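Local atomic coordinates of zinc-binding protein TroA (Treponema pallidum, PDB entry 1K0F), a protein that binds zinc with high affinity and specificity in the periplasm and delivers it to the membrane permease of the TroABC ABC transporter for import. Residues 9-14 against 102-107; 144-149 against 258-263. All coordinates share one frame; numbering follows the deposited sequence.

Interaction 1: 9-14 against 102-107; sequences IGMIAD and HVWFDV
Met11 lays its terminal methyl on the indole of Trp104, a Met-aromatic contact of the CH-pi kind beside the zinc site of a periplasmic solute-binding protein. It illustrates how a flexible thioether can fit a flat, rigid partner. The contact joins the first turn of helix 10-20, which follows strand 4-7 of the parallel sheet, to the loop leading into helix 107-124. Met11 CE stands 3.4 Å from the centroid of the five-membered ring of Trp104, 16° off the ring normal, and reaches Trp104 CE2 at 3.3 Å, near the bond the two rings share. Bends at chi2 (82°) and chi3 (86°) fold the methionine chain and direct its methyl onto the face; the sulfur lies farther back, with Met11 SD 4.6 Å from the same centroid. Ile9, the N-cap residue of the helix, adds a smaller apolar touch at the six-membered part of the indole, which it meets obliquely, its CD1 4.0 Å from Trp104 CZ3. On the face opposite Met11 CE, toward the rim, lies His102 CA, 3.6 Å from the ring plane. The indole is thus packed between the start of the helix and the backbone of a zinc ligand. In this metal-free, closed form the Trp104 side chain also lies about 4 Å from that of Asp248 and about 6 Å from that of His37, two further zinc ligands, so the contact borders the vacant site. His102 hydrogen-bonds through ND1 to Asp100, a second-shell partner that would favour presenting NE2 to a metal. The one polar atom of the buried indole is satisfied: Trp104 NE1 bonds to Ser247 O, which restrains the ring's rotation, and the same nitrogen lies 3.4 Å above the plane of the Phe105 ring, toward its rim.

Interaction 2: 144-149 against 258-263; sequences DKLDAY and GTYVGM
Leu146 projects from the long helix 129-156, consistent with the backbone helix that joins the two lobes in this family, onto the first turn of helix 260-273, where Tyr260 and Val261 receive it: an example of helix-helix packing in which one branched side chain makes the whole contact. The tight part belongs to a single methyl. Leu146 CD2 comes within 3.3 Å of Val261 CA, so it rests on the backbone of the turn as much as on side chains, and it meets the phenol ring of Tyr260 obliquely, 3.6 Å from CE2. With CG anti to the backbone N (chi1 179°), the leucine extends toward the other helix; the CA atoms of Leu146 and Val261, the closest such pair between the two segments, lie 6.4 Å apart. The other branch is held more loosely: CD1 approaches Val261 O at 3.9 Å. Looser too is the partly exposed flank, where Val261 offers CG2 to Leu146 CD2 at 3.9 Å. Lys145 and Ala148, on the same turn of helix 129-156 as Leu146, are exposed. The buried flank is fixed instead by Tyr260, whose OH hydrogen-bonds to Trp104 O, giving the phenol a polar tether at its far end. Farther along the same pair of helices, Tyr149 OH bonds to Asp269, and Leu146 continues onto Val264 and Thr265. Helix 107-124 adds Val107, which touches both Leu146 and Tyr260, while helix 10-20 brings Met11 and Asp14 against Tyr260. The contact therefore sits where helix 129-156, the beginning of helix 260-273 and the starts of helices 107-124 and 10-20 converge.

From the N terminus, interaction 1 closes first, bringing the start of helix 10-20 to the loop before helix 107-124 across 87 residues that include most of the four-stranded parallel sheet. Interaction 2 opens only afterwards and spans the 108 residues between 144-149, on helix 129-156, and 258-263, at the start of helix 260-273. The two closures follow in series, neither nesting nor crossing, yet meet in space with centres 10 Å apart. The Tyr260 tether to the loop of interaction 1 joins them, Val107 packs on Asp147, and Asp14 meets Thr259. The start of the C-terminal helix thus connects both contacts, tying the N-terminal sheet region to the long helix 129-156.

Interaction 1: 9-14 against 102-107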
loop_
_atom_site.group_PDB
_atom_site.type_symbol
_atom_site.label_atom_id
_atom_site.label_comp_id
_atom_site.label_asym_id
_atom_site.label_seq_id
_atom_site.Cartn_x
_atom_site.Cartn_y
_atom_site.Cartn_z
ATOM N N ILE A 9 7.460 0.413 -4.853
ATOM C CA ILE A 9 6.393 1.221 -4.266
ATOM C C ILE A 9 6.957 2.270 -3.305
ATOM O O ILE A 9 7.933 2.014 -2.588
ATOM C CB ILE A 9 5.402 0.332 -3.513
ATOM C CG1 ILE A 9 6.153 -0.479 -2.453
ATOM C CG2 ILE A 9 4.713 -0.602 -4.492
ATOM C CD1 ILE A 9 5.246 -1.221 -1.514
ATOM N N GLY A 10 6.340 3.450 -3.300
ATOM C CA GLY A 10 6.808 4.529 -2.447
ATOM C C GLY A 10 6.912 4.194 -0.968
ATOM O O GLY A 10 7.731 4.770 -0.248
ATOM N N MET A 11 6.083 3.257 -0.519
ATOM C CA MET A 11 6.063 2.862 0.880
ATOM C C MET A 11 7.436 2.437 1.364
ATOM O O MET A 11 7.856 2.807 2.461
ATOM C CB MET A 11 5.060 1.732 1.097
ATOM C CG MET A 11 3.609 2.197 1.130
ATOM S SD MET A 11 2.885 2.407 -0.523
ATOM C CE MET A 11 2.351 0.773 -0.829
ATOM N N ILE A 12 8.137 1.654 0.550
ATOM C CA ILE A 12 9.477 1.185 0.896
ATOM C C ILE A 12 10.413 2.388 0.896
ATOM O O ILE A 12 11.196 2.585 1.826
ATOM C CB ILE A 12 9.992 0.149 -0.137
ATOM C CG1 ILE A 12 9.074 -1.078 -0.136
ATOM C CG2 ILE A 12 11.438 -0.205 0.159
ATOM C CD1 ILE A 12 9.659 -2.278 -0.807
ATOM N N ALA A 13 10.308 3.188 -0.164
ATOM C CA ALA A 13 11.126 4.383 -0.331
ATOM C C ALA A 13 11.014 5.240 0.915
ATOM O O ALA A 13 11.991 5.862 1.346
ATOM C CB ALA A 13 10.663 5.176 -1.555
ATOM N N ASP A 14 9.821 5.277 1.502
ATOM C CA ASP A 14 9.642 6.070 2.693
ATOM C C ASP A 14 10.473 5.486 3.817
ATOM O O ASP A 14 11.189 6.206 4.506
ATOM C CB ASP A 14 8.189 6.118 3.119
ATOM C CG ASP A 14 7.970 7.063 4.269
ATOM O OD1 ASP A 14 8.055 8.293 4.046
ATOM O OD2 ASP A 14 7.736 6.585 5.400
ATOM N N HIS A 102 -0.859 -6.511 0.293
ATOM C CA HIS A 102 -1.059 -5.179 0.854
ATOM C C HIS A 102 -0.885 -5.114 2.354
ATOM O O HIS A 102 -1.722 -4.564 3.062
ATOM C CB HIS A 102 -2.433 -4.679 0.457
ATOM C CG HIS A 102 -2.695 -4.775 -1.012
ATOM N ND1 HIS A 102 -3.164 -5.925 -1.610
ATOM C CD2 HIS A 102 -2.519 -3.877 -2.010
ATOM C CE1 HIS A 102 -3.269 -5.731 -2.912
ATOM N NE2 HIS A 102 -2.884 -4.494 -3.181
ATOM N N VAL A 103 0.230 -5.654 2.820
ATOM C CA VAL A 103 0.551 -5.701 4.239
ATOM C C VAL A 103 0.907 -4.350 4.862
ATOM O O VAL A 103 0.905 -4.195 6.080
ATOM C CB VAL A 103 1.710 -6.680 4.485
ATOM C CG1 VAL A 103 1.288 -8.090 4.083
ATOM C CG2 VAL A 103 2.918 -6.245 3.685
ATOM N N TRP A 104 1.216 -3.372 4.027
ATOM C CA TRP A 104 1.564 -2.058 4.540
ATOM C C TRP A 104 0.324 -1.375 5.086
ATOM O O TRP A 104 0.355 -0.184 5.402
ATOM C CB TRP A 104 2.145 -1.198 3.429
ATOM C CG TRP A 104 1.239 -1.118 2.274
ATOM C CD1 TRP A 104 0.127 -0.334 2.154
ATOM C CD2 TRP A 104 1.329 -1.880 1.073
ATOM N NE1 TRP A 104 -0.481 -0.562 0.945
ATOM C CE2 TRP A 104 0.236 -1.507 0.260
ATOM C CE3 TRP A 104 2.231 -2.840 0.603
ATOM C CZ2 TRP A 104 0.020 -2.063 -0.998
ATOM C CZ3 TRP A 104 2.015 -3.396 -0.647
ATOM C CH2 TRP A 104 0.918 -3.004 -1.434
ATOM N N PHE A 105 -0.777 -2.114 5.162
ATOM C CA PHE A 105 -2.002 -1.542 5.690
ATOM C C PHE A 105 -2.260 -2.046 7.098
ATOM O O PHE A 105 -3.250 -1.682 7.728
ATOM C CB PHE A 105 -3.182 -1.821 4.765
ATOM C CG PHE A 105 -3.348 -0.780 3.690
ATOM C CD1 PHE A 105 -3.093 0.560 3.962
ATOM C CD2 PHE A 105 -3.718 -1.142 2.400
ATOM C CE1 PHE A 105 -3.204 1.526 2.962
ATOM C CE2 PHE A 105 -3.832 -0.190 1.395
ATOM C CZ PHE A 105 -3.569 1.150 1.673
ATOM N N ASP A 106 -1.364 -2.909 7.572
ATOM C CA ASP A 106 -1.410 -3.395 8.939
ATOM C C ASP A 106 -0.087 -2.865 9.487
ATOM O O ASP A 106 0.935 -3.543 9.440
ATOM C CB ASP A 106 -1.440 -4.922 9.021
ATOM C CG ASP A 106 -1.550 -5.422 10.461
ATOM O OD1 ASP A 106 -1.255 -4.637 11.392
ATOM O OD2 ASP A 106 -1.933 -6.596 10.668
ATOM N N VAL A 107 -0.119 -1.622 9.959
ATOM C CA VAL A 107 1.050 -0.940 10.503
ATOM C C VAL A 107 1.932 -1.824 11.362
ATOM O O VAL A 107 3.151 -1.749 11.281
ATOM C CB VAL A 107 0.628 0.265 11.346
ATOM C CG1 VAL A 107 1.843 0.968 11.876
ATOM C CG2 VAL A 107 -0.231 1.200 10.526
#

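Interaction 2: 144-149 against 258-263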
loop_
_atom_site.group_PDB
_atom_site.type_symbol
_atom_site.label_atom_id
_atom_site.label_comp_id
_atom_site.label_asym_id
_atom_site.label_seq_id
_atom_site.Cartn_x
_atom_site.Cartn_y
_atom_site.Cartn_z
ATOM N N ASP A 144 4.334 2.703 15.128
ATOM C CA ASP A 144 3.556 2.365 16.309
ATOM C C ASP A 144 2.450 3.390 16.563
ATOM O O ASP A 144 1.271 3.041 16.654
ATOM C CB ASP A 144 4.490 2.260 17.519
ATOM C CG ASP A 144 5.361 1.012 17.469
ATOM O OD1 ASP A 144 6.255 0.849 18.331
ATOM O OD2 ASP A 144 5.146 0.192 16.555
ATOM N N LYS A 145 2.818 4.658 16.684
ATOM C CA LYS A 145 1.811 5.682 16.902
ATOM C C LYS A 145 0.788 5.574 15.775
ATOM O O LYS A 145 -0.414 5.683 16.006
ATOM C CB LYS A 145 2.443 7.074 16.892
ATOM C CG LYS A 145 2.698 7.662 18.271
ATOM C CD LYS A 145 3.645 8.865 18.191
ATOM C CE LYS A 145 5.035 8.547 18.749
ATOM N NZ LYS A 145 5.309 7.073 18.806
ATOM N N LEU A 146 1.272 5.338 14.555
ATOM C CA LEU A 146 0.398 5.232 13.382
ATOM C C LEU A 146 -0.592 4.081 13.509
ATOM O O LEU A 146 -1.792 4.245 13.268
ATOM C CB LEU A 146 1.225 5.052 12.098
ATOM C CG LEU A 146 0.448 4.894 10.777
ATOM C CD1 LEU A 146 -0.696 5.893 10.715
ATOM C CD2 LEU A 146 1.381 5.108 9.601
ATOM N N ASP A 147 -0.093 2.911 13.876
ATOM C CA ASP A 147 -0.979 1.780 14.025
ATOM C C ASP A 147 -1.991 2.081 15.120
ATOM O O ASP A 147 -3.173 1.760 14.999
ATOM C CB ASP A 147 -0.200 0.527 14.394
ATOM C CG ASP A 147 -1.103 -0.658 14.588
ATOM O OD1 ASP A 147 -1.342 -1.393 13.605
ATOM O OD2 ASP A 147 -1.580 -0.843 15.726
ATOM N N ALA A 148 -1.521 2.703 16.194
ATOM C CA ALA A 148 -2.390 3.036 17.312
ATOM C C ALA A 148 -3.494 3.957 16.836
ATOM O O ALA A 148 -4.676 3.670 17.011
ATOM C CB ALA A 148 -1.586 3.706 18.411
ATOM N N TYR A 149 -3.080 5.060 16.223
ATOM C CA TYR A 149 -3.982 6.077 15.702
ATOM C C TYR A 149 -5.047 5.474 14.794
ATOM O O TYR A 149 -6.233 5.723 14.979
ATOM C CB TYR A 149 -3.159 7.126 14.948
ATOM C CG TYR A 149 -3.950 8.191 14.216
ATOM C CD1 TYR A 149 -4.267 9.403 14.835
ATOM C CD2 TYR A 149 -4.327 8.016 12.881
ATOM C CE1 TYR A 149 -4.931 10.415 14.143
ATOM C CE2 TYR A 149 -4.991 9.022 12.181
ATOM C CZ TYR A 149 -5.286 10.216 12.817
ATOM O OH TYR A 149 -5.914 11.222 12.120
ATOM N N GLY A 258 2.651 11.931 0.961
ATOM C CA GLY A 258 3.750 11.302 0.252
ATOM C C GLY A 258 4.691 10.528 1.154
ATOM O O GLY A 258 5.863 10.296 0.830
ATOM N N THR A 259 4.177 10.141 2.310
ATOM C CA THR A 259 4.953 9.367 3.260
ATOM C C THR A 259 3.999 8.303 3.738
ATOM O O THR A 259 2.786 8.488 3.686
ATOM C CB THR A 259 5.442 10.231 4.454
ATOM O OG1 THR A 259 4.338 10.556 5.305
ATOM C CG2 THR A 259 6.087 11.507 3.965
ATOM N N TYR A 260 4.544 7.175 4.167
ATOM C CA TYR A 260 3.725 6.086 4.664
ATOM C C TYR A 260 2.771 6.661 5.690
ATOM O O TYR A 260 1.561 6.720 5.473
ATOM C CB TYR A 260 4.610 5.044 5.323
ATOM C CG TYR A 260 3.839 3.900 5.908
ATOM C CD1 TYR A 260 3.060 3.079 5.094
ATOM C CD2 TYR A 260 3.889 3.630 7.274
ATOM C CE1 TYR A 260 2.347 2.016 5.627
ATOM C CE2 TYR A 260 3.183 2.572 7.815
ATOM C CZ TYR A 260 2.414 1.769 6.988
ATOM O OH TYR A 260 1.698 0.722 7.519
ATOM N N VAL A 261 3.345 7.106 6.802
ATOM C CA VAL A 261 2.608 7.704 7.900
ATOM C C VAL A 261 1.454 8.575 7.430
ATOM O O VAL A 261 0.298 8.303 7.750
ATOM C CB VAL A 261 3.554 8.560 8.780
ATOM C CG1 VAL A 261 2.771 9.646 9.529
ATOM C CG2 VAL A 261 4.297 7.656 9.751
ATOM N N GLY A 262 1.769 9.623 6.675
ATOM C CA GLY A 262 0.730 10.518 6.199
ATOM C C GLY A 262 -0.221 9.874 5.214
ATOM O O GLY A 262 -1.426 10.125 5.245
ATOM N N MET A 263 0.311 9.035 4.338
ATOM C CA MET A 263 -0.518 8.368 3.348
ATOM C C MET A 263 -1.627 7.602 4.045
ATOM O O MET A 263 -2.787 7.647 3.629
ATOM C CB MET A 263 0.314 7.388 2.521
ATOM C CG MET A 263 -0.511 6.270 1.877
ATOM S SD MET A 263 0.151 4.616 2.173
ATOM C CE MET A 263 -0.305 3.796 0.616
#